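Local atomic coordinates of ribokinase, putative (Burkholderia thailandensis, PDB entry 3B1N), a protein that probably phosphorylates nucleosides, as a nucleoside kinase of the pfkB (ribokinase-like) family that binds ADP and the nucleoside analogue mizoribine. Residues P167-P172 with D193-L198. Numbering follows the deposited sequence.
Sequences PGQGLP and DYEAKL. With MZR (5-hydroxy-1-(beta-D-ribofuranosyl)-1H-imidazole-4-carboxamide), chain F.
E195 reaches from its helix to the backbone of G168, and this is the tightest meeting of the two segments. Its carboxylate comes up to the alpha carbon, with OE2 3.3 Å from G168 CA. CG lies anti to the carbonyl carbon (chi1 -62°), and the chain runs extended beyond it, which carries the acid across the gap between the backbones. The approach is consistent with a weak C-H...O contact. Q169 N is 3.9 Å from E195 OE2, too far for a hydrogen bond. The other oxygen, OE1, accepts a hydrogen bond from the backbone N of N192, just ahead of the helix. That bond helps hold the carboxylate over the glycine. G168 has a positive phi of 50°.

The apolar packing rests on L171. Its CD2 touches E195 CB and meets L198 CB at 4.3 Å, one helical turn further on. The same methyl also lies against the backbone oxygen E195 O. L198 CD1 sits above one face of the Y194 ring, near its edge atoms, within the same helix.

Q169 bends at chi2 (105°), and its NE2 comes 3.2 Å from the ribose ring oxygen O4' of mizoribine. CB and CG pack on the imidazole. S36 of the second subunit lies against Q169 and is itself hydrogen-bonded to the ligand.

Two i to i+3 bonds, G170 N to P167 O and L171 N to G168 O, shape the loop where it enters the 3-10 segment 169-172. L171 O accepts a hydrogen bond from K202 NZ, a second tie to helix 193-203. Strand 163-165, helix 176-185 and strand 188-192 form a beta-alpha-beta unit of the Rossmann-like sheet of the ribokinase fold. The contact joins the loop after the first strand, with Q169 at the nucleoside site, to the helix after the second, with E195 beside the ADP-binding N192. P167 and A196 both pack on V191 of strand 188-192.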
loop_
_atom_site.group_PDB
_atom_site.type_symbol
_atom_site.label_atom_id
_atom_site.label_comp_id
_atom_site.label_asym_id
_atom_site.label_seq_id
_atom_site.Cartn_x
_atom_site.Cartn_y
_atom_site.Cartn_z
ATOM N N PRO B 167 7.927 8.763 17.744
ATOM C CA PRO B 167 8.624 8.832 16.447
ATOM C C PRO B 167 7.804 8.151 15.340
ATOM O O PRO B 167 7.730 8.673 14.202
ATOM C CB PRO B 167 9.991 8.207 16.731
ATOM C CG PRO B 167 9.813 7.349 17.987
ATOM C CD PRO B 167 8.740 8.052 18.766
ATOM N N GLY B 168 7.123 7.069 15.712
ATOM C CA GLY B 168 6.119 6.433 14.839
ATOM C C GLY B 168 6.663 6.176 13.434
ATOM O O GLY B 168 7.771 5.714 13.237
ATOM N N GLN B 169 5.833 6.497 12.466
ATOM C CA GLN B 169 6.193 6.310 11.072
ATOM C C GLN B 169 7.378 7.127 10.606
ATOM O O GLN B 169 7.883 6.925 9.492
ATOM C CB GLN B 169 4.978 6.666 10.228
ATOM C CG GLN B 169 3.849 5.704 10.418
ATOM C CD GLN B 169 2.738 6.269 11.253
ATOM O OE1 GLN B 169 2.958 6.925 12.290
ATOM N NE2 GLN B 169 1.512 5.998 10.818
ATOM N N GLY B 170 7.827 8.059 11.444
ATOM C CA GLY B 170 8.945 8.927 11.093
ATOM C C GLY B 170 10.281 8.289 11.386
ATOM O O GLY B 170 11.335 8.847 11.040
ATOM N N LEU B 171 10.256 7.095 11.962
ATOM C CA LEU B 171 11.497 6.439 12.401
ATOM C C LEU B 171 12.589 6.285 11.325
ATOM O O LEU B 171 13.766 6.490 11.641
ATOM C CB LEU B 171 11.171 5.087 13.027
ATOM C CG LEU B 171 11.672 4.653 14.394
ATOM C CD1 LEU B 171 12.341 5.737 15.263
ATOM C CD2 LEU B 171 10.491 3.995 15.085
ATOM N N PRO B 172 12.233 5.964 10.060
ATOM C CA PRO B 172 13.295 5.813 9.045
ATOM C C PRO B 172 14.173 7.050 8.850
ATOM O O PRO B 172 15.321 6.934 8.385
ATOM C CB PRO B 172 12.498 5.478 7.760
ATOM C CG PRO B 172 11.290 4.750 8.293
ATOM C CD PRO B 172 10.919 5.597 9.482
ATOM N N ASP B 193 4.462 -1.903 19.265
ATOM C CA ASP B 193 5.555 -2.821 19.537
ATOM C C ASP B 193 6.561 -2.994 18.394
ATOM O O ASP B 193 7.741 -3.226 18.620
ATOM C CB ASP B 193 5.068 -4.155 20.075
ATOM C CG ASP B 193 4.443 -5.002 19.046
ATOM O OD1 ASP B 193 3.515 -4.554 18.336
ATOM O OD2 ASP B 193 4.872 -6.169 19.002
ATOM N N TYR B 194 6.066 -2.875 17.171
ATOM C CA TYR B 194 6.922 -2.950 15.995
ATOM C C TYR B 194 7.907 -1.784 16.056
ATOM O O TYR B 194 9.132 -1.948 15.881
ATOM C CB TYR B 194 6.069 -2.927 14.714
ATOM C CG TYR B 194 6.858 -2.904 13.413
ATOM C CD1 TYR B 194 7.326 -1.717 12.904
ATOM C CD2 TYR B 194 7.124 -4.088 12.737
ATOM C CE1 TYR B 194 8.066 -1.677 11.695
ATOM C CE2 TYR B 194 7.840 -4.059 11.550
ATOM C CZ TYR B 194 8.291 -2.879 11.045
ATOM O OH TYR B 194 9.028 -2.891 9.874
ATOM N N GLU B 195 7.380 -0.581 16.286
ATOM C CA GLU B 195 8.230 0.587 16.382
ATOM C C GLU B 195 9.193 0.479 17.563
ATOM O O GLU B 195 10.344 0.933 17.473
ATOM C CB GLU B 195 7.329 1.832 16.522
ATOM C CG GLU B 195 6.386 2.076 15.324
ATOM C CD GLU B 195 5.183 3.042 15.650
ATOM O OE1 GLU B 195 4.826 3.411 16.850
ATOM O OE2 GLU B 195 4.597 3.489 14.628
ATOM N N ALA B 196 8.707 -0.075 18.684
ATOM C CA ALA B 196 9.554 -0.206 19.878
ATOM C C ALA B 196 10.793 -1.054 19.510
ATOM O O ALA B 196 11.924 -0.695 19.871
ATOM C CB ALA B 196 8.796 -0.889 20.984
ATOM N N LYS B 197 10.579 -2.139 18.762
ATOM C CA LYS B 197 11.710 -2.969 18.305
ATOM C C LYS B 197 12.706 -2.164 17.452
ATOM O O LYS B 197 13.934 -2.240 17.649
ATOM C CB LYS B 197 11.226 -4.233 17.591
ATOM C CG LYS B 197 12.366 -5.117 17.048
ATOM C CD LYS B 197 13.197 -5.669 18.232
ATOM C CE LYS B 197 14.346 -6.576 17.725
ATOM N NZ LYS B 197 14.664 -7.521 18.814
ATOM N N LEU B 198 12.182 -1.360 16.533
ATOM C CA LEU B 198 13.028 -0.539 15.688
ATOM C C LEU B 198 13.765 0.510 16.508
ATOM O O LEU B 198 14.922 0.832 16.196
ATOM C CB LEU B 198 12.186 0.114 14.581
ATOM C CG LEU B 198 12.051 -0.563 13.220
ATOM C CD1 LEU B 198 11.751 -2.032 13.326
ATOM C CD2 LEU B 198 10.998 0.153 12.444
HETATM N N1 MZR F . 4.842 11.000 8.578
HETATM O O3 MZR F . 2.183 11.143 9.412
HETATM C C4 MZR F . 2.159 9.914 8.717
HETATM C C5 MZR F . 3.285 9.296 8.054
HETATM C C6 MZR F . 4.639 9.847 7.962
HETATM O O6 MZR F . 5.457 9.172 7.302
HETATM N N7 MZR F . 2.754 8.149 7.549
HETATM C C8 MZR F . 1.446 8.090 7.889
HETATM N N9 MZR F . 1.060 9.180 8.614
HETATM C "C1'" MZR F . -0.268 9.435 9.197
HETATM C "C2'" MZR F . -1.477 9.234 8.301
HETATM O "O2'" MZR F . -1.772 10.507 7.735
HETATM C "C3'" MZR F . -2.526 8.658 9.286
HETATM O "O3'" MZR F . -3.712 9.433 9.481
HETATM C "C4'" MZR F . -1.782 8.491 10.584
HETATM O "O4'" MZR F . -0.425 8.421 10.185
HETATM C "C5'" MZR F . -2.191 7.222 11.295
HETATM O "O5'" MZR F . -1.438 7.189 12.536
#